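Local structure of putative aldolase (Bacteroides vulgatus ATCC 8482, 3DXI) at residues S165-I169 / S276-P282; N34-I38 / L244-F248; P188-H192 / I212-D216; T218-M222 / I254-F258; D102-I108 / F128-V134. The protein is a putative aldolase whose function has not been established, built as an eight-stranded parallel beta/alpha (TIM) barrel with an HMGL-like sequence. All coordinates share one frame; numbering follows the deposited sequence.

Contact 1: residues S165-I169 / S276-P282; sequences SFGGI and SGANNIP
Phe166 lays its ring against the turn of chain that leaves helix 271-278. Its CB meets Asn280 CA, and CG lies close to both Asn280 CA and C, the latter 3.8 Å above the ring plane and over its centre. On one flank CD2 approaches Asn280 CB at 3.5 Å, with CE2 and CZ near the carbonyl O of Asn280. The other flank turns to the proline: CD1 touches the backbone at Ile281 C, and CE1 comes within 3.9 Å of Pro282 CD. The ring thus rests mainly on peptide backbone. It gets there because CG stands anti to the carbonyl carbon (chi1 -57°), which aims it at the turn. The Asn280 side chain crosses that of Phe166 at about a right angle.

Beside the ring the backbones close up. Gly277 CA offers its hydrogen to Phe166 O at 3.2 Å, and Gly168 CA does the same to Gly277 O at 3.1 Å, an approach possible because neither glycine carries a side chain. One water lies within hydrogen-bonding distance of Phe166 O, Ser276 OG and Ile281 O and links the loop to the helix end. Ser276 OG is also bonded to Tyr273 O, within its own helix.

Asp164 OD1 bonds Ile169 N and, weakly, Gly167 N and Gly168 N, which shapes the loop after strand 159-163. Asn280, with positive phi, is the C-prime residue of a Schellman motif: Ile281 N reaches Ser276 O at 2.8 Å, and Asn280 N bonds Gly277 O. The arrangement is that of a barrel's beta-alpha loop packed on a Schellman-capped helix end.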
# COMPACT_ATOMS: atom_id res chain seq x y z
N SER A 165 -5.41 -8.85 -12.38
CA SER A 165 -6.86 -8.89 -12.19
C SER A 165 -7.39 -9.02 -10.76
O SER A 165 -8.31 -8.30 -10.38
CB SER A 165 -7.46 -10.02 -13.05
OG SER A 165 -7.37 -9.71 -14.43
N PHE A 166 -6.80 -9.92 -9.98
CA PHE A 166 -7.25 -10.13 -8.61
C PHE A 166 -6.57 -9.23 -7.59
O PHE A 166 -7.05 -9.10 -6.46
CB PHE A 166 -7.03 -11.60 -8.22
CG PHE A 166 -7.72 -12.58 -9.14
CD1 PHE A 166 -9.09 -12.49 -9.37
CD2 PHE A 166 -6.99 -13.58 -9.78
CE1 PHE A 166 -9.72 -13.40 -10.22
CE2 PHE A 166 -7.61 -14.48 -10.62
CZ PHE A 166 -8.99 -14.39 -10.85
N GLY A 167 -5.46 -8.61 -7.98
CA GLY A 167 -4.74 -7.75 -7.06
C GLY A 167 -3.99 -8.58 -6.03
O GLY A 167 -3.85 -8.17 -4.88
N GLY A 168 -3.52 -9.75 -6.46
CA GLY A 168 -2.79 -10.62 -5.56
C GLY A 168 -1.42 -11.03 -6.08
O GLY A 168 -0.73 -11.82 -5.45
N ILE A 169 -1.03 -10.51 -7.24
CA ILE A 169 0.26 -10.84 -7.82
C ILE A 169 1.39 -10.21 -6.99
O ILE A 169 1.27 -9.08 -6.52
CB ILE A 169 0.34 -10.36 -9.30
CG1 ILE A 169 1.39 -11.17 -10.06
CG2 ILE A 169 0.66 -8.87 -9.37
CD1 ILE A 169 1.00 -12.60 -10.27
N SER A 276 -9.87 -11.44 -1.17
CA SER A 276 -10.05 -11.80 -2.57
C SER A 276 -8.73 -11.71 -3.32
O SER A 276 -8.44 -12.54 -4.18
CB SER A 276 -11.09 -10.90 -3.25
OG SER A 276 -10.67 -9.54 -3.31
N GLY A 277 -7.92 -10.72 -2.98
CA GLY A 277 -6.63 -10.56 -3.64
C GLY A 277 -5.66 -11.69 -3.36
O GLY A 277 -5.13 -12.30 -4.29
N ALA A 278 -5.44 -11.99 -2.08
CA ALA A 278 -4.50 -13.04 -1.68
C ALA A 278 -4.93 -14.44 -2.09
O ALA A 278 -4.10 -15.34 -2.21
CB ALA A 278 -4.29 -12.99 -0.16
N ASN A 279 -6.23 -14.63 -2.31
CA ASN A 279 -6.74 -15.94 -2.70
C ASN A 279 -7.25 -15.98 -4.14
O ASN A 279 -7.97 -16.90 -4.53
CB ASN A 279 -7.82 -16.35 -1.70
CG ASN A 279 -7.26 -16.58 -0.31
OD1 ASN A 279 -6.66 -17.61 -0.03
ND2 ASN A 279 -7.42 -15.59 0.57
N ASN A 280 -6.85 -14.99 -4.92
CA ASN A 280 -7.25 -14.90 -6.32
C ASN A 280 -8.73 -15.20 -6.55
O ASN A 280 -9.09 -16.14 -7.26
CB ASN A 280 -6.39 -15.83 -7.16
CG ASN A 280 -4.92 -15.54 -7.01
OD1 ASN A 280 -4.50 -14.39 -6.98
ND2 ASN A 280 -4.11 -16.59 -6.92
N ILE A 281 -9.57 -14.39 -5.92
CA ILE A 281 -11.02 -14.50 -6.05
C ILE A 281 -11.47 -13.13 -6.54
O ILE A 281 -11.02 -12.10 -6.02
CB ILE A 281 -11.69 -14.74 -4.68
CG1 ILE A 281 -11.12 -15.99 -4.02
CG2 ILE A 281 -13.20 -14.88 -4.86
CD1 ILE A 281 -11.75 -16.29 -2.68
N PRO A 282 -12.32 -13.08 -7.58
CA PRO A 282 -12.75 -11.76 -8.04
C PRO A 282 -13.39 -11.04 -6.86
O PRO A 282 -14.20 -11.62 -6.13
CB PRO A 282 -13.75 -12.09 -9.16
CG PRO A 282 -14.26 -13.45 -8.78
CD PRO A 282 -13.01 -14.15 -8.31
O HOH W 1 -9.75 -9.73 -5.88

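Contact 2: residues N34-I38 / L244-F248; sequences NELPI and LNVDF
Pro37 and Leu244 make the apolar part of a partly buried loop-to-loop contact, in which water bridges join the polar groups. The loop 34-38 leads from helix 23-34 into strand 40-45; the loop 244-248 connects helix 231-241 to helix 248-265. Pro37 CG sits 3.7 Å from Leu244 CD2 and 3.9 Å from Val246 CG2, with Asn245 O also close to the proline ring. Leu244 reaches it because its CG is anti to the backbone N (chi1 -174°), bringing both methyl groups to the ring.

No direct hydrogen bond spans the loops. Glu35 and Asp247 run alongside each other in the same direction, with carboxylate planes 86° apart and Glu35 OE1 4.1 Å from Asp247 OD2. One water donates to both oxygens, at 2.6 Å to Glu35 OE1, which probably eases the repulsion between the like charges. A second water donates to Glu35 O and accepts a weak bond from Asp247 N.

Asp247 OD1 is held by Val250 N and by Asn298 ND2 of the second subunit, so the residue serves the dimer interface as well. Pro37 centres an inverse gamma turn, packed on the loop that leads into helix 248-265, whose N-cap is Asp247.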
# COMPACT_ATOMS: atom_id res chain seq x y z
N ASN A 34 -1.58 17.21 -19.10
CA ASN A 34 -0.65 17.90 -19.99
C ASN A 34 0.62 18.28 -19.23
O ASN A 34 1.71 18.31 -19.79
CB ASN A 34 -1.26 19.19 -20.57
CG ASN A 34 -2.18 18.93 -21.75
OD1 ASN A 34 -2.24 17.83 -22.28
ND2 ASN A 34 -2.89 19.98 -22.18
N GLU A 35 0.47 18.59 -17.94
CA GLU A 35 1.61 19.01 -17.13
C GLU A 35 2.20 17.95 -16.21
O GLU A 35 2.98 18.27 -15.31
CB GLU A 35 1.25 20.25 -16.31
CG GLU A 35 0.86 21.44 -17.16
CD GLU A 35 0.80 22.73 -16.36
OE1 GLU A 35 1.87 23.25 -15.99
OE2 GLU A 35 -0.33 23.22 -16.11
N LEU A 36 1.83 16.70 -16.43
CA LEU A 36 2.36 15.60 -15.63
C LEU A 36 3.10 14.67 -16.58
O LEU A 36 2.77 14.59 -17.77
CB LEU A 36 1.22 14.84 -14.92
CG LEU A 36 0.48 15.58 -13.79
CD1 LEU A 36 -0.71 14.77 -13.30
CD2 LEU A 36 1.43 15.85 -12.65
N PRO A 37 4.13 13.96 -16.09
CA PRO A 37 4.86 13.07 -17.00
C PRO A 37 4.10 11.78 -17.35
O PRO A 37 4.60 10.68 -17.15
CB PRO A 37 6.17 12.81 -16.24
CG PRO A 37 5.73 12.85 -14.81
CD PRO A 37 4.80 14.04 -14.78
N ILE A 38 2.88 11.95 -17.88
CA ILE A 38 2.03 10.83 -18.30
C ILE A 38 1.89 10.88 -19.82
O ILE A 38 1.42 11.88 -20.38
CB ILE A 38 0.63 10.90 -17.65
CG1 ILE A 38 0.70 10.47 -16.18
CG2 ILE A 38 -0.35 10.01 -18.40
CD1 ILE A 38 0.91 11.59 -15.20
N LEU A 244 12.66 11.33 -12.10
CA LEU A 244 11.56 11.81 -12.94
C LEU A 244 11.09 13.18 -12.46
O LEU A 244 10.65 13.32 -11.33
CB LEU A 244 10.38 10.84 -12.90
CG LEU A 244 9.21 11.13 -13.85
CD1 LEU A 244 9.67 10.91 -15.28
CD2 LEU A 244 8.03 10.22 -13.53
N ASN A 245 11.19 14.19 -13.33
CA ASN A 245 10.73 15.51 -12.95
C ASN A 245 9.20 15.51 -12.89
O ASN A 245 8.54 15.04 -13.82
CB ASN A 245 11.21 16.57 -13.94
CG ASN A 245 10.63 17.95 -13.64
OD1 ASN A 245 10.57 18.37 -12.49
ND2 ASN A 245 10.20 18.65 -14.69
N VAL A 246 8.65 16.02 -11.79
CA VAL A 246 7.21 16.07 -11.60
C VAL A 246 6.73 17.41 -11.04
O VAL A 246 7.36 17.97 -10.14
CB VAL A 246 6.74 14.96 -10.62
CG1 VAL A 246 5.25 15.12 -10.31
CG2 VAL A 246 7.01 13.60 -11.22
N ASP A 247 5.62 17.92 -11.57
CA ASP A 247 5.05 19.17 -11.07
C ASP A 247 4.04 18.74 -10.01
O ASP A 247 2.90 18.39 -10.32
CB ASP A 247 4.31 19.93 -12.16
CG ASP A 247 3.76 21.26 -11.66
OD1 ASP A 247 3.50 21.38 -10.45
OD2 ASP A 247 3.58 22.19 -12.47
N PHE A 248 4.48 18.77 -8.76
CA PHE A 248 3.64 18.36 -7.65
C PHE A 248 2.48 19.30 -7.35
O PHE A 248 1.49 18.89 -6.74
CB PHE A 248 4.52 18.17 -6.42
CG PHE A 248 5.41 16.97 -6.51
CD1 PHE A 248 4.89 15.69 -6.29
CD2 PHE A 248 6.76 17.10 -6.84
CE1 PHE A 248 5.70 14.57 -6.40
CE2 PHE A 248 7.58 15.97 -6.96
CZ PHE A 248 7.05 14.71 -6.74
O HOH W 2 4.17 22.12 -15.40
O HOH W 3 5.49 17.43 -14.71

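Contact 3: residues P188-H192 / I212-D216; sequences PVGFH and IDFID
Asp216 OD2 accepts a hydrogen bond from His192 ND1 at 2.8 Å, on its anti lone pair, where neighbouring strands 189-192 and 214-217 of the TIM barrel run parallel. The carboxylate and imidazole planes are 71° apart, and the oxygen is tilted 20° out of the ring plane. Arg105 NH2 forms a salt bridge to the same oxygen, so OD2 is gripped by two donors while a water donates to OD1.

At the start of the strands, Asp213 OD2 receives Val189 N in a nearly straight bond of 2.7 Å and also pairs with Arg182 NH2. Val189 O is shared by Asp213 N and Phe214 N. Farther along, Phe191 N bonds Phe214 O, and Asp216 N meets Phe191 O. The backbone bonds from Phe214 N onward make the strand pairing of a beta-alpha-beta unit whose crossover is helix 200-209.

Gly190, with no CB, comes within 4.0 Å of Phe214, measured CA to CA. On the helix-covered face, Phe191 CB touches two isoleucine methyls: Ile212 CD1 at 3.6 Å and Ile215 CD1 at 3.8 Å, the latter also near the plane of the Phe191 ring at its edge.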
# COMPACT_ATOMS: atom_id res chain seq x y z
N PRO A 188 6.18 -4.38 -27.10
CA PRO A 188 6.33 -3.65 -25.84
C PRO A 188 5.42 -4.30 -24.80
O PRO A 188 4.31 -4.74 -25.12
CB PRO A 188 5.90 -2.24 -26.21
CG PRO A 188 6.36 -2.13 -27.65
CD PRO A 188 5.94 -3.46 -28.22
N VAL A 189 5.87 -4.36 -23.55
CA VAL A 189 5.06 -4.97 -22.50
C VAL A 189 4.67 -3.95 -21.43
O VAL A 189 5.43 -3.02 -21.14
CB VAL A 189 5.81 -6.14 -21.82
CG1 VAL A 189 4.94 -6.79 -20.76
CG2 VAL A 189 6.23 -7.17 -22.88
N GLY A 190 3.49 -4.14 -20.86
CA GLY A 190 3.01 -3.25 -19.81
C GLY A 190 2.47 -4.02 -18.62
O GLY A 190 2.27 -5.24 -18.68
N PHE A 191 2.23 -3.30 -17.53
CA PHE A 191 1.70 -3.88 -16.31
C PHE A 191 0.60 -3.00 -15.73
O PHE A 191 0.75 -1.77 -15.65
CB PHE A 191 2.80 -4.03 -15.25
CG PHE A 191 2.30 -4.53 -13.92
CD1 PHE A 191 1.81 -5.84 -13.78
CD2 PHE A 191 2.28 -3.69 -12.81
CE1 PHE A 191 1.33 -6.30 -12.55
CE2 PHE A 191 1.80 -4.13 -11.57
CZ PHE A 191 1.32 -5.44 -11.44
N HIS A 192 -0.50 -3.62 -15.34
CA HIS A 192 -1.61 -2.90 -14.72
C HIS A 192 -1.89 -3.62 -13.41
O HIS A 192 -2.53 -4.68 -13.38
CB HIS A 192 -2.85 -2.92 -15.62
CG HIS A 192 -4.00 -2.13 -15.07
ND1 HIS A 192 -4.69 -1.19 -15.81
CD2 HIS A 192 -4.60 -2.15 -13.85
CE1 HIS A 192 -5.66 -0.67 -15.07
NE2 HIS A 192 -5.63 -1.24 -13.88
N ILE A 212 10.37 -2.94 -18.18
CA ILE A 212 9.02 -2.95 -18.72
C ILE A 212 8.79 -1.64 -19.50
O ILE A 212 9.36 -0.60 -19.17
CB ILE A 212 7.96 -3.11 -17.59
CG1 ILE A 212 6.68 -3.72 -18.17
CG2 ILE A 212 7.68 -1.76 -16.95
CD1 ILE A 212 5.80 -4.39 -17.14
N ASP A 213 7.94 -1.70 -20.52
CA ASP A 213 7.67 -0.56 -21.39
C ASP A 213 6.50 0.35 -20.99
O ASP A 213 6.53 1.56 -21.25
CB ASP A 213 7.43 -1.07 -22.82
CG ASP A 213 8.53 -2.01 -23.29
OD1 ASP A 213 9.59 -1.52 -23.73
OD2 ASP A 213 8.35 -3.24 -23.21
N PHE A 214 5.47 -0.22 -20.37
CA PHE A 214 4.28 0.53 -19.97
C PHE A 214 3.79 0.23 -18.55
O PHE A 214 3.87 -0.91 -18.08
CB PHE A 214 3.12 0.20 -20.92
CG PHE A 214 3.02 1.10 -22.12
CD1 PHE A 214 2.23 2.24 -22.09
CD2 PHE A 214 3.68 0.77 -23.31
CE1 PHE A 214 2.08 3.05 -23.22
CE2 PHE A 214 3.54 1.58 -24.45
CZ PHE A 214 2.74 2.72 -24.40
N ILE A 215 3.28 1.25 -17.87
CA ILE A 215 2.71 1.08 -16.53
C ILE A 215 1.40 1.86 -16.47
O ILE A 215 1.34 3.01 -16.89
CB ILE A 215 3.64 1.60 -15.40
CG1 ILE A 215 4.90 0.74 -15.31
CG2 ILE A 215 2.89 1.55 -14.06
CD1 ILE A 215 4.64 -0.71 -14.95
N ASP A 216 0.36 1.20 -15.96
CA ASP A 216 -0.97 1.78 -15.80
C ASP A 216 -1.19 2.22 -14.35
O ASP A 216 -0.74 1.56 -13.41
CB ASP A 216 -2.06 0.75 -16.14
CG ASP A 216 -2.25 0.54 -17.64
OD1 ASP A 216 -1.35 0.91 -18.43
OD2 ASP A 216 -3.30 -0.03 -18.01
O HOH W 4 0.72 -0.84 -18.79

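Contact 4: residues T218-M222 / I254-F258; sequences TITGM and IITTF
The Phe258 ring is touched obliquely from the loop 218-222 by two groups: Ile219 CG2 at CD2, 3.9 Å away, and the selenium of Met222 at CD1, 4.0 Å away. From its own helix, Ile254 O lies at the ring's edge, in its plane. The selenium, which replaces sulfur in this selenomethionine, is 5.0 Å from the ring centroid and 60° off the normal, the geometry of an oblique Met-aromatic contact. Met222 reaches that far because its chain is fully extended, CG being anti to the backbone N (chi1 -174°), and it crosses the phenylalanine at about a right angle.

Ile219 divides its branches between partners. While CG2 meets the phenylalanine and passes near Ile254 O and Ile255 CA, CD1 packs on Ile254 CG2 at 4.0 Å. Thr220 contributes its methyl, CG2, which touches Ile255 CG2 at the same separation.

Some polar groups bond within the loop. Thr218 OG1 donates to Met222 O at 2.9 Å, closing the loop on itself, and Gly221 N bonds Thr218 O. Thr220 N is bound by Glu232 OE1, and Thr220 O by Trp267 NE1. Tyr29 and Ile25 of helix 23-34 also pack on Phe258, and Ile255 reaches Leu271 of the second subunit.

With no hydrogen bond between the two segments, the contact of the loop after strand 214-217 with helix 248-265 is mainly apolar packing, while several of the loop's polar atoms pair within it or with residues elsewhere.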
# COMPACT_ATOMS: atom_id res chain seq x y z
N THR A 218 -3.97 5.29 -11.91
CA THR A 218 -5.06 6.27 -11.96
C THR A 218 -4.93 7.23 -10.78
O THR A 218 -4.32 6.89 -9.76
CB THR A 218 -6.45 5.58 -11.89
OG1 THR A 218 -6.59 4.89 -10.64
CG2 THR A 218 -6.62 4.58 -13.03
N ILE A 219 -5.49 8.43 -10.92
CA ILE A 219 -5.44 9.44 -9.86
C ILE A 219 -6.23 8.94 -8.64
O ILE A 219 -7.41 8.61 -8.74
CB ILE A 219 -6.01 10.79 -10.37
CG1 ILE A 219 -5.13 11.32 -11.51
CG2 ILE A 219 -6.09 11.79 -9.22
CD1 ILE A 219 -3.67 11.55 -11.13
N THR A 220 -5.53 8.88 -7.51
CA THR A 220 -6.03 8.39 -6.22
C THR A 220 -6.35 6.90 -6.27
O THR A 220 -7.01 6.38 -5.37
CB THR A 220 -7.28 9.16 -5.69
OG1 THR A 220 -8.40 8.93 -6.54
CG2 THR A 220 -7.01 10.66 -5.61
N GLY A 221 -5.87 6.22 -7.31
CA GLY A 221 -6.11 4.79 -7.45
C GLY A 221 -7.55 4.46 -7.80
O GLY A 221 -7.97 3.30 -7.75
N MSE A 222 -8.32 5.48 -8.17
CA MSE A 222 -9.73 5.31 -8.53
C MSE A 222 -9.94 4.11 -9.45
O MSE A 222 -9.30 3.99 -10.50
CB MSE A 222 -10.27 6.58 -9.20
CG MSE A 222 -11.76 6.56 -9.48
SE MSE A 222 -12.38 8.23 -10.26
CE MSE A 222 -14.27 8.12 -9.85
N ILE A 254 -4.91 18.06 -9.04
CA ILE A 254 -5.74 17.08 -9.71
C ILE A 254 -6.28 16.07 -8.70
O ILE A 254 -7.36 15.52 -8.88
CB ILE A 254 -4.98 16.38 -10.88
CG1 ILE A 254 -5.98 15.60 -11.74
CG2 ILE A 254 -3.90 15.46 -10.35
CD1 ILE A 254 -7.09 16.45 -12.34
N ILE A 255 -5.53 15.83 -7.63
CA ILE A 255 -5.98 14.92 -6.59
C ILE A 255 -7.21 15.57 -5.94
O ILE A 255 -8.22 14.92 -5.71
CB ILE A 255 -4.90 14.70 -5.50
CG1 ILE A 255 -3.79 13.79 -6.04
CG2 ILE A 255 -5.54 14.13 -4.24
CD1 ILE A 255 -2.62 13.62 -5.10
N THR A 256 -7.09 16.87 -5.66
CA THR A 256 -8.19 17.62 -5.05
C THR A 256 -9.44 17.58 -5.92
O THR A 256 -10.55 17.49 -5.41
CB THR A 256 -7.79 19.09 -4.80
OG1 THR A 256 -6.74 19.14 -3.82
CG2 THR A 256 -8.99 19.88 -4.29
N THR A 257 -9.25 17.65 -7.23
CA THR A 257 -10.38 17.61 -8.16
C THR A 257 -11.20 16.33 -7.94
O THR A 257 -12.43 16.37 -7.91
CB THR A 257 -9.90 17.65 -9.63
OG1 THR A 257 -9.25 18.90 -9.90
CG2 THR A 257 -11.08 17.51 -10.59
N PHE A 258 -10.50 15.21 -7.76
CA PHE A 258 -11.15 13.91 -7.58
C PHE A 258 -11.49 13.55 -6.14
O PHE A 258 -12.05 12.48 -5.89
CB PHE A 258 -10.26 12.82 -8.19
CG PHE A 258 -10.32 12.76 -9.69
CD1 PHE A 258 -11.34 12.05 -10.32
CD2 PHE A 258 -9.39 13.44 -10.47
CE1 PHE A 258 -11.43 12.02 -11.72
CE2 PHE A 258 -9.47 13.42 -11.87
CZ PHE A 258 -10.49 12.71 -12.49

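Contact 5: residues D102-I108 / F128-V134; sequences DMIRIAI and FEVGFNV
Strands 103-108 and 129-134 run parallel, their axes 4.6 Å apart at closest approach and inclined by 21°, as neighbours in the TIM barrel linked through helix 113-124 in a beta-alpha-beta unit. Six backbone hydrogen bonds join them in unbroken register. Glu129 N to Asp102 O opens the series, Ile104 and Ile106 each give and accept one bond, and Ile108 N to Asn133 O ends it at 2.9 Å.

The face toward the helices is apolar. Ile104 CG1 stands over the Phe128 ring in a CH-pi contact, 4.0 Å from its centroid, with CD1 above the rim of the same face. Ile106 CD1 touches Val130 CG1, and Ile108 CD1 packs obliquely against Phe132 CD1 at 3.6 Å. Ala116, Ala120 and Ile123 of helix 113-124 pack on this side.

The face toward the barrel interior is more polar, with Glu129, Arg105 and Asn133 beside Met103 and Ala107. Met103, a selenomethionine, brings CE to Glu129 OE1 at 3.6 Å, and Glu129 is held by Tyr40 OH and by a salt bridge to Lys75. Gly131, having no side chain, lets Met103 and Arg105 lie close over its backbone. Arg105 forms salt bridges with Asp216 and Glu42, which fix its guanidinium. Its chain bends at chi3 (105°), and the amide of Asn133 stands almost upright on one face of the guanidinium, the planes 85° apart. Neither amide atom is hydrogen-bonded to it: Asn133 OD1 is 3.1 Å from Arg105 NE, but at a poor angle, and Asn133 ND2 lies 3.1 Å above the guanidinium plane.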
# COMPACT_ATOMS: atom_id res chain seq x y z
N ASP A 102 -5.44 7.65 -30.60
CA ASP A 102 -4.18 7.02 -30.99
C ASP A 102 -4.15 5.52 -30.83
O ASP A 102 -3.72 4.80 -31.74
CB ASP A 102 -3.04 7.63 -30.17
CG ASP A 102 -2.92 9.12 -30.38
OD1 ASP A 102 -2.45 9.52 -31.47
OD2 ASP A 102 -3.30 9.89 -29.47
N MSE A 103 -4.62 5.04 -29.69
CA MSE A 103 -4.60 3.62 -29.40
C MSE A 103 -5.93 3.03 -28.96
O MSE A 103 -6.70 3.67 -28.24
CB MSE A 103 -3.56 3.34 -28.33
CG MSE A 103 -3.51 1.89 -27.87
SE MSE A 103 -2.33 1.67 -26.35
CE MSE A 103 -0.64 1.49 -27.30
N ILE A 104 -6.17 1.81 -29.41
CA ILE A 104 -7.37 1.08 -29.06
C ILE A 104 -6.90 -0.08 -28.20
O ILE A 104 -6.16 -0.95 -28.67
CB ILE A 104 -8.07 0.50 -30.31
CG1 ILE A 104 -8.36 1.61 -31.33
CG2 ILE A 104 -9.35 -0.22 -29.90
CD1 ILE A 104 -9.26 2.72 -30.80
N ARG A 105 -7.29 -0.09 -26.93
CA ARG A 105 -6.90 -1.18 -26.05
C ARG A 105 -8.05 -2.16 -25.99
O ARG A 105 -9.22 -1.76 -26.01
CB ARG A 105 -6.59 -0.67 -24.65
CG ARG A 105 -5.42 0.27 -24.58
CD ARG A 105 -5.26 0.72 -23.16
NE ARG A 105 -4.15 0.08 -22.49
CZ ARG A 105 -4.00 0.03 -21.18
NH1 ARG A 105 -4.91 0.57 -20.37
NH2 ARG A 105 -2.92 -0.52 -20.67
N ILE A 106 -7.73 -3.44 -25.92
CA ILE A 106 -8.73 -4.49 -25.88
C ILE A 106 -8.67 -5.26 -24.57
O ILE A 106 -7.62 -5.79 -24.21
CB ILE A 106 -8.51 -5.48 -27.05
CG1 ILE A 106 -8.39 -4.70 -28.36
CG2 ILE A 106 -9.65 -6.48 -27.11
CD1 ILE A 106 -7.96 -5.54 -29.56
N ALA A 107 -9.79 -5.31 -23.85
CA ALA A 107 -9.84 -6.06 -22.59
C ALA A 107 -10.06 -7.50 -23.02
O ALA A 107 -11.11 -7.83 -23.57
CB ALA A 107 -10.99 -5.58 -21.72
N ILE A 108 -9.07 -8.35 -22.77
CA ILE A 108 -9.12 -9.74 -23.19
C ILE A 108 -8.96 -10.81 -22.11
O ILE A 108 -8.10 -10.70 -21.23
CB ILE A 108 -8.00 -10.01 -24.23
CG1 ILE A 108 -8.07 -8.96 -25.35
CG2 ILE A 108 -8.14 -11.42 -24.79
CD1 ILE A 108 -6.85 -8.94 -26.25
N PHE A 128 -4.84 2.43 -36.21
CA PHE A 128 -4.74 2.66 -34.77
C PHE A 128 -3.60 1.87 -34.16
O PHE A 128 -3.18 0.84 -34.70
CB PHE A 128 -6.02 2.21 -34.06
CG PHE A 128 -7.24 3.03 -34.38
CD1 PHE A 128 -7.40 4.31 -33.85
CD2 PHE A 128 -8.26 2.51 -35.17
CE1 PHE A 128 -8.55 5.05 -34.11
CE2 PHE A 128 -9.42 3.24 -35.44
CZ PHE A 128 -9.57 4.51 -34.90
N GLU A 129 -3.08 2.34 -33.03
CA GLU A 129 -2.07 1.59 -32.29
C GLU A 129 -2.97 0.58 -31.58
O GLU A 129 -4.11 0.93 -31.22
CB GLU A 129 -1.38 2.47 -31.25
CG GLU A 129 -0.23 3.33 -31.76
CD GLU A 129 0.25 4.31 -30.72
OE1 GLU A 129 -0.17 4.20 -29.55
OE2 GLU A 129 1.06 5.19 -31.06
N VAL A 130 -2.51 -0.64 -31.37
CA VAL A 130 -3.34 -1.64 -30.69
C VAL A 130 -2.73 -2.15 -29.41
O VAL A 130 -1.56 -2.53 -29.37
CB VAL A 130 -3.63 -2.86 -31.60
CG1 VAL A 130 -4.50 -3.87 -30.86
CG2 VAL A 130 -4.33 -2.40 -32.86
N GLY A 131 -3.52 -2.15 -28.34
CA GLY A 131 -3.05 -2.63 -27.06
C GLY A 131 -3.85 -3.83 -26.56
O GLY A 131 -5.08 -3.85 -26.65
N PHE A 132 -3.14 -4.84 -26.06
CA PHE A 132 -3.79 -6.03 -25.51
C PHE A 132 -3.73 -5.95 -23.99
O PHE A 132 -2.64 -5.94 -23.41
CB PHE A 132 -3.05 -7.32 -25.92
CG PHE A 132 -3.25 -7.74 -27.36
CD1 PHE A 132 -3.57 -9.06 -27.67
CD2 PHE A 132 -3.06 -6.84 -28.40
CE1 PHE A 132 -3.69 -9.48 -28.99
CE2 PHE A 132 -3.17 -7.25 -29.73
CZ PHE A 132 -3.49 -8.57 -30.03
N ASN A 133 -4.89 -5.86 -23.34
CA ASN A 133 -4.93 -5.84 -21.88
C ASN A 133 -5.47 -7.21 -21.48
O ASN A 133 -6.68 -7.40 -21.34
CB ASN A 133 -5.84 -4.72 -21.37
CG ASN A 133 -5.09 -3.40 -21.16
OD1 ASN A 133 -4.30 -2.98 -22.01
ND2 ASN A 133 -5.34 -2.76 -20.02
N VAL A 134 -4.55 -8.16 -21.33
CA VAL A 134 -4.91 -9.54 -20.99
C VAL A 134 -5.07 -9.78 -19.50
O VAL A 134 -4.16 -9.56 -18.71
CB VAL A 134 -3.87 -10.53 -21.57
CG1 VAL A 134 -4.30 -11.97 -21.29
CG2 VAL A 134 -3.72 -10.28 -23.08

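Contacts 3 and 5 lie in the barrel wall: both pair neighbouring strands of one closed sheet, through backbone hydrogen bonds, and a salt bridge between Asp216 and Arg105 connects them. Contacts 1, 2 and 4 lie farther out, join loops to helices or loops, and have no direct hydrogen bond across them. Contacts 1 and 4 are nonetheless buried, and only contact 2 is partly buried. Contact 4 is apolar, contact 1 mixes ring packing with close backbone and one water, and contact 2 relies on waters. Contact 4 follows contact 3 almost at once in sequence, and contact 1 touches contact 3 through Ile169 and Phe191. The second subunit reaches contacts 1, 2 and 4, but neither strand pair.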